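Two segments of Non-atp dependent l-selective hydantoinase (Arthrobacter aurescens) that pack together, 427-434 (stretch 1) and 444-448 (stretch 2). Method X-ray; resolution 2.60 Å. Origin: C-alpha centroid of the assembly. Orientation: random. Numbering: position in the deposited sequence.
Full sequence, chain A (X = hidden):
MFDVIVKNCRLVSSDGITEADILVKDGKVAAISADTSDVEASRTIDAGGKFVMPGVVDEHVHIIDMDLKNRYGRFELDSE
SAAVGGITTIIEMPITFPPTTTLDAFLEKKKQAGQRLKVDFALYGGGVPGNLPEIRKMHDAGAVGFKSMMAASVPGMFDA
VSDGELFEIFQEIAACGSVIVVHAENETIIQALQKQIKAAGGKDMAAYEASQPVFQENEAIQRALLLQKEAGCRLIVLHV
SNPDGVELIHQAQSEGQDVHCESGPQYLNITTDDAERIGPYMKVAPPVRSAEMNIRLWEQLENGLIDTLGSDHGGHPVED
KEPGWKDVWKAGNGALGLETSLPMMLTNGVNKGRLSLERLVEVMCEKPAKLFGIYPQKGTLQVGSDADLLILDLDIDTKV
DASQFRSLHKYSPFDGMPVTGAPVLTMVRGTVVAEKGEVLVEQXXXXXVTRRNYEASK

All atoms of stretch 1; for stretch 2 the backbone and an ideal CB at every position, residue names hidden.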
ATOM      1  N   MET A 427      34.741  23.507 -19.336  1.00 16.02           N
ATOM      2  CA  MET A 427      35.789  22.789 -20.030  1.00 18.82           C
ATOM      3  C   MET A 427      35.493  21.313 -20.113  1.00 20.17           C
ATOM      4  O   MET A 427      34.870  20.734 -19.208  1.00 18.94           O
ATOM      5  CB  MET A 427      37.156  22.991 -19.360  1.00 20.97           C
ATOM      6  CG  MET A 427      37.382  22.290 -18.028  1.00 21.74           C
ATOM      7  SD  MET A 427      39.172  22.007 -17.662  1.00 27.70           S
ATOM      8  CE  MET A 427      39.744  23.633 -17.289  1.00 21.05           C
ATOM      9  N   VAL A 428      35.900  20.708 -21.224  1.00 18.63           N
ATOM     10  CA  VAL A 428      35.722  19.278 -21.372  1.00 20.20           C
ATOM     11  C   VAL A 428      37.088  18.697 -21.699  1.00 20.63           C
ATOM     12  O   VAL A 428      37.837  19.256 -22.510  1.00 21.03           O
ATOM     13  CB  VAL A 428      34.641  18.898 -22.442  1.00 17.59           C
ATOM     14  CG1 VAL A 428      33.982  20.131 -22.958  1.00 14.63           C
ATOM     15  CG2 VAL A 428      35.244  18.045 -23.545  1.00 16.26           C
ATOM     16  N   ARG A 429      37.412  17.595 -21.021  1.00 18.76           N
ATOM     17  CA  ARG A 429      38.683  16.911 -21.179  1.00 16.17           C
ATOM     18  C   ARG A 429      39.886  17.855 -21.085  1.00 18.19           C
ATOM     19  O   ARG A 429      40.816  17.818 -21.900  1.00 17.21           O
ATOM     20  CB  ARG A 429      38.690  16.119 -22.484  1.00 10.99           C
ATOM     21  CG  ARG A 429      37.883  14.847 -22.378  1.00 10.39           C
ATOM     22  CD  ARG A 429      37.767  14.112 -23.702  1.00 13.12           C
ATOM     23  NE  ARG A 429      36.948  14.846 -24.660  1.00 17.21           N
ATOM     24  CZ  ARG A 429      37.433  15.595 -25.642  1.00 19.60           C
ATOM     25  NH1 ARG A 429      38.741  15.709 -25.803  1.00 21.48           N
ATOM     26  NH2 ARG A 429      36.608  16.242 -26.456  1.00 21.24           N
ATOM     27  N   GLY A 430      39.850  18.711 -20.072  1.00 18.16           N
ATOM     28  CA  GLY A 430      40.949  19.623 -19.853  1.00 20.15           C
ATOM     29  C   GLY A 430      41.067  20.853 -20.733  1.00 21.70           C
ATOM     30  O   GLY A 430      42.026  21.609 -20.572  1.00 23.85           O
ATOM     31  N   THR A 431      40.151  21.090 -21.665  1.00 18.38           N
ATOM     32  CA  THR A 431      40.323  22.298 -22.458  1.00 17.33           C
ATOM     33  C   THR A 431      39.098  23.215 -22.372  1.00 16.79           C
ATOM     34  O   THR A 431      37.952  22.755 -22.375  1.00 16.83           O
ATOM     35  CB  THR A 431      40.730  21.959 -23.940  1.00 17.80           C
ATOM     36  OG1 THR A 431      39.672  22.305 -24.833  1.00 21.38           O
ATOM     37  CG2 THR A 431      41.078  20.474 -24.094  1.00 14.02           C
ATOM     38  N   VAL A 432      39.340  24.516 -22.241  1.00 15.87           N
ATOM     39  CA  VAL A 432      38.240  25.463 -22.118  1.00 17.45           C
ATOM     40  C   VAL A 432      37.494  25.574 -23.434  1.00 19.40           C
ATOM     41  O   VAL A 432      38.057  26.030 -24.428  1.00 20.34           O
ATOM     42  CB  VAL A 432      38.741  26.857 -21.712  1.00 15.56           C
ATOM     43  CG1 VAL A 432      37.555  27.801 -21.513  1.00 16.82           C
ATOM     44  CG2 VAL A 432      39.546  26.759 -20.442  1.00 13.55           C
ATOM     45  N   VAL A 433      36.232  25.149 -23.444  1.00 19.61           N
ATOM     46  CA  VAL A 433      35.433  25.206 -24.666  1.00 18.12           C
ATOM     47  C   VAL A 433      34.551  26.440 -24.672  1.00 19.21           C
ATOM     48  O   VAL A 433      34.121  26.897 -25.720  1.00 20.96           O
ATOM     49  CB  VAL A 433      34.533  23.962 -24.840  1.00 15.69           C
ATOM     50  CG1 VAL A 433      35.380  22.698 -24.943  1.00 12.45           C
ATOM     51  CG2 VAL A 433      33.568  23.876 -23.695  1.00 16.40           C
ATOM     52  N   ALA A 434      34.277  26.984 -23.502  1.00 18.72           N
ATOM     53  CA  ALA A 434      33.459  28.172 -23.447  1.00 20.13           C
ATOM     54  C   ALA A 434      33.881  28.952 -22.239  1.00 24.33           C
ATOM     55  O   ALA A 434      34.076  28.400 -21.155  1.00 26.75           O
ATOM     56  CB  ALA A 434      31.995  27.812 -23.356  1.00 19.35           C
ATOM     57  N   UNK A 444      33.808  19.533 -34.241  1.00 23.85           N
ATOM     58  CA  UNK A 444      34.461  18.244 -34.331  1.00 22.03           C
ATOM     59  C   UNK A 444      35.258  17.939 -33.082  1.00 22.34           C
ATOM     60  O   UNK A 444      35.712  16.806 -32.879  1.00 23.64           O
ATOM     61  CB  UNK A 444      35.370  18.193 -35.560  1.00 22.03           C
ATOM     62  N   UNK A 445      35.438  18.953 -32.243  1.00 19.58           N
ATOM     63  CA  UNK A 445      36.172  18.783 -31.002  1.00 18.98           C
ATOM     64  C   UNK A 445      35.556  17.678 -30.130  1.00 19.90           C
ATOM     65  O   UNK A 445      36.280  16.957 -29.431  1.00 19.45           O
ATOM     66  CB  UNK A 445      36.209  20.105 -30.233  1.00 18.98           C
ATOM     67  N   UNK A 446      34.226  17.558 -30.173  1.00 18.05           N
ATOM     68  CA  UNK A 446      33.524  16.554 -29.391  1.00 17.84           C
ATOM     69  C   UNK A 446      33.875  15.111 -29.719  1.00 21.01           C
ATOM     70  O   UNK A 446      34.011  14.731 -30.884  1.00 22.05           O
ATOM     71  CB  UNK A 446      32.017  16.747 -29.573  1.00 17.84           C
ATOM     72  N   UNK A 447      34.021  14.299 -28.677  1.00 21.82           N
ATOM     73  CA  UNK A 447      34.350  12.893 -28.838  1.00 23.03           C
ATOM     74  C   UNK A 447      33.141  12.035 -28.500  1.00 21.63           C
ATOM     75  O   UNK A 447      32.269  12.426 -27.723  1.00 20.37           O
ATOM     76  CB  UNK A 447      35.544  12.511 -27.960  1.00 23.03           C
ATOM     77  N   UNK A 448      33.124  10.846 -29.082  1.00 18.85           N
ATOM     78  CA  UNK A 448      32.083   9.871 -28.859  1.00 17.03           C
ATOM     79  C   UNK A 448      32.397   9.245 -27.502  1.00 18.19           C
ATOM     80  O   UNK A 448      33.554   8.952 -27.214  1.00 21.49           O
ATOM     81  CB  UNK A 448      32.014   8.832 -29.980  1.00 17.03           C
TER

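Stretch 1 is a tight hairpin: a type I' turn runs from Val-428 to Thr-431, closed by backbone hydrogen bonds from Val-428 N to Thr-431 O and from Thr-431 N to Val-428 O, both 3.1 Å. Val-428, Arg-429, Thr-431 and Val-433 all direct CA-to-CB toward stretch 2, offering it methyl groups, a hydroxyl and a guanidinium.

Position 444 lies out of reach of stretch 1, and an ideal CB there has nothing of that stretch within 5.5 Å. Its phi/psi of 104/-12 favours glycine, because positive phi is costly for most residues with a CB. The deposited residue is Gly-444.

At position 445, phi/psi is -57/-35, which restricts little, and CA-to-CB points toward stretch 1. The ideal CB is 5.4 Å from Arg-429 NH2, leaving room for a long side chain to reach the methyls of Val-428 and Val-433. Leucine, methionine or an aromatic would suit the site; a flat ring could also use the nearby positive charge. The residue is Phe-445. Its CE2 lies 3.6 Å from Val-428 CG2 and 3.4 Å from Val-433 CG1, while its CZ is 3.6 Å from Thr-431 OG1. Arg-429 NH2 sits over one ring face, 3.5 Å from Phe-445 CE2. The cation-pi contact is off-centre: Arg-429 CZ is 4.6 Å from the ring centroid, 31° off the normal. The backbone adds a weak hydrogen bond from Arg-429 NH2 to Phe-445 O, 3.1 Å with an angle of 129°, the oxygen lying near the guanidinium plane. A water reinforces this link, accepting from Arg-429 NH1 at 3.2 Å and donating to Phe-445 O at 3.1 Å.

At position 446, CA-to-CB points away from stretch 1, and phi/psi of -62/138 is open to many residues. This contact therefore does not select a residue; the deposited one is Gly-446, whose CA is 4.3 Å from Arg-429 NH2.

Position 447 again points toward stretch 1, its ideal CB 4.2 Å from Arg-429 NH2. A carboxylate or amide could be considered beside the cation, as could a side chain whose carbons cover the guanidinium. Gln-447 takes the last course: its CG lies over one guanidinium face, 3.1 Å from Arg-429 NH2, a close approach. The amide makes no hydrogen bond to stretch 1.

Position 448 is out of reach, with phi/psi of -78/135 allowing many residues, so stretch 1 gives no basis for choosing. It is Phe-448, which makes no contact with stretch 1.

Stretch 2 444-448: GFGQF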
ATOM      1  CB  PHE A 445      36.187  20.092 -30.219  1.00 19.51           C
ATOM      2  CG  PHE A 445      36.731  19.954 -28.831  1.00 21.19           C
ATOM      3  CD1 PHE A 445      38.096  19.781 -28.617  1.00 21.53           C
ATOM      4  CD2 PHE A 445      35.874  19.952 -27.734  1.00 21.79           C
ATOM      5  CE1 PHE A 445      38.603  19.604 -27.326  1.00 21.22           C
ATOM      6  CE2 PHE A 445      36.369  19.775 -26.442  1.00 21.74           C
ATOM      7  CZ  PHE A 445      37.736  19.601 -26.240  1.00 21.19           C
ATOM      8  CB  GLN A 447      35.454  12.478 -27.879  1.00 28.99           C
ATOM      9  CG  GLN A 447      36.611  13.409 -27.791  1.00 40.42           C
ATOM     10  CD  GLN A 447      37.673  13.072 -28.785  1.00 46.54           C
ATOM     11  OE1 GLN A 447      37.487  13.251 -29.991  1.00 50.66           O
ATOM     12  NE2 GLN A 447      38.804  12.566 -28.292  1.00 48.85           N
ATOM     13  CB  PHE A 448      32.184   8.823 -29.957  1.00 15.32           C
ATOM     14  CG  PHE A 448      31.246   7.675 -29.801  1.00 19.02           C
ATOM     15  CD1 PHE A 448      29.872   7.866 -29.866  1.00 21.43           C
ATOM     16  CD2 PHE A 448      31.734   6.388 -29.636  1.00 19.21           C
ATOM     17  CE1 PHE A 448      28.995   6.782 -29.772  1.00 23.85           C
ATOM     18  CE2 PHE A 448      30.868   5.297 -29.541  1.00 21.50           C
ATOM     19  CZ  PHE A 448      29.497   5.494 -29.609  1.00 21.37           C
TER
HETATM   20  O   HOH W   1      39.245  16.545 -28.804  1.00 38.33           O
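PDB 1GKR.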